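Local coordinates for CocE/NonD family hydrolase (PDB 3III), which probably hydrolyses ester or amide bonds as a CocE/NonD family member of the alpha/beta-hydrolase clan, its natural substrate not established, at residues S267-F279 and V492-K504. Residues are numbered along the deposited sequence; the frame is centred on the assembly and turned at random.
Sequences SWSTQGLHNRGSF and VEIELLPSGTLFK
Trp268 lies flat against the strand backbone at Ser499 and Gly500. Gly500 N sits 3.3 Å above the ring plane, over its centre, and Gly500 CA makes a CH-pi contact with the six-membered ring. Gly500 has no side chain, so the indole can come this close. Pro498 CB meets the indole edge in its plane. The same carbon also lies over one face of Phe279, 3.9 Å from that ring's centroid, in a second CH-pi contact. Pro498 is thus wedged between the two aromatic side chains.

Asn275 ties this tight part together. With CG anti to the backbone N (chi1 156°), its amide reaches Pro498, and ND2 donates to Pro498 O at 3.0 Å. The same ND2 donates to Ser267 O at 3.0 Å. Asn275 OD1 is buried against Pro498 CD, 3.1 Å away, and has no polar partner in the model. Leu497 sets CD1 against Gly272 N and Gln271 CB, and CD2 against Arg276 CB and CD. Gln271 OE1 lies 3.6 Å from Leu497 CB and accepts from Thr454 N. Gln271 NE2 donates to Trp268 O at 3.0 Å, so both ends fix the amide's rotation.

The wetter side is at partly exposed Glu495. Arg276 NE donates to Glu495 OE2 at 2.7 Å, on the syn side, with guanidinium and carboxylate planes 84° apart. A water accepts from Arg276 NH2 and donates weakly to Glu495 OE1. Arg276 NH1 also pairs with Glu201.

The loop after strand 262-267 and helix 275-284 thus meet strand 490-503 of the C-terminal beta domain. This buried domain interface is mixed: rings on proline and backbone, an amide-carbonyl bond, and a hydrated salt bridge at its edge.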
loop_
_atom_site.group_PDB
_atom_site.type_symbol
_atom_site.label_atom_id
_atom_site.label_comp_id
_atom_site.label_asym_id
_atom_site.label_seq_id
_atom_site.Cartn_x
_atom_site.Cartn_y
_atom_site.Cartn_z
ATOM N N SER A 267 -0.901 3.054 -5.497
ATOM C CA SER A 267 -1.734 4.238 -5.541
ATOM C C SER A 267 -0.986 5.390 -4.913
ATOM O O SER A 267 -0.384 5.240 -3.864
ATOM C CB SER A 267 -3.043 4.014 -4.817
ATOM O OG SER A 267 -3.887 5.142 -4.906
ATOM N N TRP A 268 -1.061 6.555 -5.549
ATOM C CA TRP A 268 -0.587 7.778 -4.939
ATOM C C TRP A 268 -1.352 8.105 -3.622
ATOM O O TRP A 268 -0.876 8.915 -2.833
ATOM C CB TRP A 268 -0.763 8.950 -5.892
ATOM C CG TRP A 268 -0.339 8.740 -7.289
ATOM C CD1 TRP A 268 -1.066 9.027 -8.396
ATOM C CD2 TRP A 268 0.957 8.305 -7.752
ATOM N NE1 TRP A 268 -0.313 8.802 -9.525
ATOM C CE2 TRP A 268 0.928 8.347 -9.160
ATOM C CE3 TRP A 268 2.126 7.878 -7.114
ATOM C CZ2 TRP A 268 2.030 8.014 -9.945
ATOM C CZ3 TRP A 268 3.239 7.540 -7.901
ATOM C CH2 TRP A 268 3.174 7.627 -9.308
ATOM N N SER A 269 -2.524 7.529 -3.422
ATOM C CA SER A 269 -3.442 7.884 -2.319
ATOM C C SER A 269 -3.228 7.088 -0.970
ATOM O O SER A 269 -4.001 7.259 -0.003
ATOM C CB SER A 269 -4.858 7.599 -2.770
ATOM O OG SER A 269 -5.101 8.005 -4.137
ATOM N N THR A 270 -2.207 6.238 -0.942
ATOM C CA THR A 270 -1.994 5.311 0.188
ATOM C C THR A 270 -0.570 5.489 0.791
ATOM O O THR A 270 0.056 4.551 1.349
ATOM C CB THR A 270 -2.291 3.888 -0.260
ATOM O OG1 THR A 270 -1.310 3.471 -1.216
ATOM C CG2 THR A 270 -3.676 3.782 -0.907
ATOM N N GLN A 271 -0.065 6.717 0.697
ATOM C CA GLN A 271 1.273 7.047 1.255
ATOM C C GLN A 271 1.157 6.966 2.748
ATOM O O GLN A 271 0.259 7.598 3.345
ATOM C CB GLN A 271 1.738 8.424 0.798
ATOM C CG GLN A 271 1.941 8.557 -0.693
ATOM C CD GLN A 271 2.301 10.003 -1.091
ATOM O OE1 GLN A 271 3.179 10.625 -0.486
ATOM N NE2 GLN A 271 1.542 10.568 -2.016
ATOM N N GLY A 272 1.988 6.127 3.352
ATOM C CA GLY A 272 1.927 5.835 4.776
ATOM C C GLY A 272 1.450 4.453 5.117
ATOM O O GLY A 272 1.527 4.016 6.278
ATOM N N LEU A 273 0.931 3.736 4.120
ATOM C CA LEU A 273 0.621 2.317 4.307
ATOM C C LEU A 273 1.164 1.532 3.092
ATOM O O LEU A 273 2.335 1.178 3.106
ATOM C CB LEU A 273 -0.874 2.087 4.530
ATOM C CG LEU A 273 -1.243 0.653 4.958
ATOM C CD1 LEU A 273 -0.537 0.252 6.265
ATOM C CD2 LEU A 273 -2.776 0.537 5.083
ATOM N N HIS A 274 0.372 1.301 2.059
ATOM C CA HIS A 274 0.794 0.385 0.984
ATOM C C HIS A 274 1.649 0.944 -0.153
ATOM O O HIS A 274 2.234 0.172 -0.927
ATOM C CB HIS A 274 -0.404 -0.372 0.410
ATOM C CG HIS A 274 -1.187 -1.134 1.435
ATOM N ND1 HIS A 274 -0.630 -2.100 2.245
ATOM C CD2 HIS A 274 -2.486 -1.024 1.812
ATOM C CE1 HIS A 274 -1.571 -2.595 3.032
ATOM N NE2 HIS A 274 -2.708 -1.951 2.796
ATOM N N ASN A 275 1.674 2.259 -0.326
ATOM C CA ASN A 275 2.274 2.865 -1.505
ATOM C C ASN A 275 3.741 2.481 -1.668
ATOM O O ASN A 275 4.114 1.980 -2.711
ATOM C CB ASN A 275 1.987 4.381 -1.491
ATOM C CG ASN A 275 2.974 5.210 -2.287
ATOM O OD1 ASN A 275 4.159 5.157 -2.025
ATOM N ND2 ASN A 275 2.465 6.039 -3.231
ATOM N N ARG A 276 4.559 2.665 -0.634
ATOM C CA ARG A 276 5.999 2.459 -0.783
ATOM C C ARG A 276 6.295 1.055 -1.260
ATOM O O ARG A 276 7.083 0.860 -2.191
ATOM C CB ARG A 276 6.747 2.739 0.516
ATOM C CG ARG A 276 8.228 2.559 0.424
ATOM C CD ARG A 276 8.932 2.942 1.723
ATOM N NE ARG A 276 10.381 2.866 1.579
ATOM C CZ ARG A 276 11.088 1.746 1.555
ATOM N NH1 ARG A 276 10.502 0.556 1.729
ATOM N NH2 ARG A 276 12.403 1.811 1.383
ATOM N N GLY A 277 5.692 0.080 -0.591
ATOM C CA GLY A 277 5.964 -1.328 -0.848
ATOM C C GLY A 277 5.310 -1.859 -2.110
ATOM O O GLY A 277 5.801 -2.821 -2.688
ATOM N N SER A 278 4.224 -1.211 -2.558
ATOM C CA SER A 278 3.624 -1.563 -3.820
ATOM C C SER A 278 4.655 -1.325 -4.916
ATOM O O SER A 278 4.899 -2.200 -5.788
ATOM C CB SER A 278 2.285 -0.805 -4.062
ATOM O OG SER A 278 1.309 -1.124 -3.074
ATOM N N PHE A 279 5.305 -0.168 -4.868
ATOM C CA PHE A 279 6.339 0.165 -5.858
ATOM C C PHE A 279 7.568 -0.704 -5.663
ATOM O O PHE A 279 8.177 -1.158 -6.671
ATOM C CB PHE A 279 6.740 1.649 -5.749
ATOM C CG PHE A 279 5.742 2.586 -6.377
ATOM C CD1 PHE A 279 5.710 2.758 -7.749
ATOM C CD2 PHE A 279 4.799 3.229 -5.604
ATOM C CE1 PHE A 279 4.810 3.605 -8.343
ATOM C CE2 PHE A 279 3.844 4.067 -6.196
ATOM C CZ PHE A 279 3.839 4.223 -7.580
ATOM N N VAL A 492 20.531 15.357 6.419
ATOM C CA VAL A 492 19.500 14.332 6.367
ATOM C C VAL A 492 18.882 14.345 4.998
ATOM O O VAL A 492 18.837 15.390 4.325
ATOM C CB VAL A 492 18.417 14.513 7.437
ATOM C CG1 VAL A 492 19.086 14.512 8.891
ATOM C CG2 VAL A 492 17.593 15.765 7.161
ATOM N N GLU A 493 18.429 13.190 4.580
ATOM C CA GLU A 493 17.668 13.054 3.334
ATOM C C GLU A 493 16.402 12.318 3.642
ATOM O O GLU A 493 16.440 11.195 4.176
ATOM C CB GLU A 493 18.466 12.289 2.297
ATOM C CG GLU A 493 19.703 13.048 1.921
ATOM C CD GLU A 493 20.563 12.356 0.912
ATOM O OE1 GLU A 493 20.054 11.626 0.046
ATOM O OE2 GLU A 493 21.791 12.592 0.966
ATOM N N ILE A 494 15.293 12.989 3.358
ATOM C CA ILE A 494 13.967 12.523 3.685
ATOM C C ILE A 494 13.305 11.956 2.446
ATOM O O ILE A 494 13.224 12.637 1.391
ATOM C CB ILE A 494 13.113 13.638 4.280
ATOM C CG1 ILE A 494 13.792 14.195 5.539
ATOM C CG2 ILE A 494 11.721 13.139 4.694
ATOM C CD1 ILE A 494 12.987 15.362 6.209
ATOM N N GLU A 495 12.860 10.704 2.568
ATOM C CA GLU A 495 12.087 9.994 1.487
ATOM C C GLU A 495 10.633 10.533 1.363
ATOM O O GLU A 495 9.758 10.159 2.139
ATOM C CB GLU A 495 12.077 8.472 1.783
ATOM C CG GLU A 495 11.361 7.572 0.752
ATOM C CD GLU A 495 11.332 6.105 1.179
ATOM O OE1 GLU A 495 11.601 5.820 2.357
ATOM O OE2 GLU A 495 11.088 5.207 0.325
ATOM N N LEU A 496 10.402 11.405 0.403
ATOM C CA LEU A 496 9.017 11.685 -0.032
ATOM C C LEU A 496 8.540 10.468 -0.870
ATOM O O LEU A 496 9.213 10.039 -1.778
ATOM C CB LEU A 496 8.887 13.008 -0.813
ATOM C CG LEU A 496 9.059 14.320 -0.077
ATOM C CD1 LEU A 496 8.157 14.407 1.126
ATOM C CD2 LEU A 496 10.523 14.505 0.288
ATOM N N LEU A 497 7.401 9.903 -0.489
ATOM C CA LEU A 497 6.910 8.689 -1.082
ATOM C C LEU A 497 6.416 8.998 -2.483
ATOM O O LEU A 497 6.105 10.171 -2.802
ATOM C CB LEU A 497 5.811 8.125 -0.206
ATOM C CG LEU A 497 6.367 7.579 1.134
ATOM C CD1 LEU A 497 5.156 7.100 1.937
ATOM C CD2 LEU A 497 7.408 6.451 0.968
ATOM N N PRO A 498 6.380 7.959 -3.351
ATOM C CA PRO A 498 6.092 8.173 -4.787
ATOM C C PRO A 498 4.724 8.832 -5.024
ATOM O O PRO A 498 3.727 8.451 -4.392
ATOM C CB PRO A 498 6.079 6.765 -5.357
ATOM C CG PRO A 498 6.989 5.967 -4.406
ATOM C CD PRO A 498 6.749 6.558 -3.077
ATOM N N SER A 499 4.736 9.840 -5.906
ATOM C CA SER A 499 3.562 10.633 -6.245
ATOM C C SER A 499 3.612 11.026 -7.740
ATOM O O SER A 499 4.654 11.040 -8.329
ATOM C CB SER A 499 3.508 11.866 -5.347
ATOM O OG SER A 499 4.522 12.768 -5.655
ATOM N N GLY A 500 2.455 11.269 -8.327
ATOM C CA GLY A 500 2.331 11.673 -9.735
ATOM C C GLY A 500 1.398 12.836 -9.869
ATOM O O GLY A 500 0.189 12.694 -9.627
ATOM N N THR A 501 1.914 13.974 -10.332
ATOM C CA THR A 501 1.173 15.223 -10.265
ATOM C C THR A 501 1.604 16.175 -11.350
ATOM O O THR A 501 2.814 16.257 -11.647
ATOM C CB THR A 501 1.428 15.900 -8.868
ATOM O OG1 THR A 501 1.483 14.869 -7.876
ATOM C CG2 THR A 501 0.330 16.959 -8.498
ATOM N N LEU A 502 0.630 16.849 -11.960
ATOM C CA LEU A 502 0.853 17.959 -12.883
ATOM C C LEU A 502 0.899 19.249 -12.083
ATOM O O LEU A 502 -0.002 19.487 -11.220
ATOM C CB LEU A 502 -0.340 18.098 -13.842
ATOM C CG LEU A 502 -0.415 19.249 -14.838
ATOM C CD1 LEU A 502 0.805 19.209 -15.795
ATOM C CD2 LEU A 502 -1.783 19.087 -15.602
ATOM N N PHE A 503 1.901 20.085 -12.373
ATOM C CA PHE A 503 1.917 21.463 -11.894
ATOM C C PHE A 503 1.806 22.300 -13.143
ATOM O O PHE A 503 2.716 22.289 -13.974
ATOM C CB PHE A 503 3.234 21.761 -11.096
ATOM C CG PHE A 503 3.340 21.016 -9.816
ATOM C CD1 PHE A 503 3.016 21.631 -8.600
ATOM C CD2 PHE A 503 3.671 19.674 -9.800
ATOM C CE1 PHE A 503 3.081 20.938 -7.416
ATOM C CE2 PHE A 503 3.722 18.962 -8.599
ATOM C CZ PHE A 503 3.420 19.579 -7.419
ATOM N N LYS A 504 0.665 22.957 -13.348
ATOM C CA LYS A 504 0.469 23.806 -14.516
ATOM C C LYS A 504 1.249 25.092 -14.385
ATOM O O LYS A 504 1.573 25.509 -13.302
ATOM C CB LYS A 504 -1.012 24.150 -14.723
ATOM C CG LYS A 504 -1.964 22.933 -14.952
ATOM C CD LYS A 504 -3.431 23.461 -14.951
ATOM C CE LYS A 504 -4.411 22.474 -15.553
ATOM N NZ LYS A 504 -5.775 23.129 -15.697
HETATM O O HOH W 1 13.734 4.300 1.890
#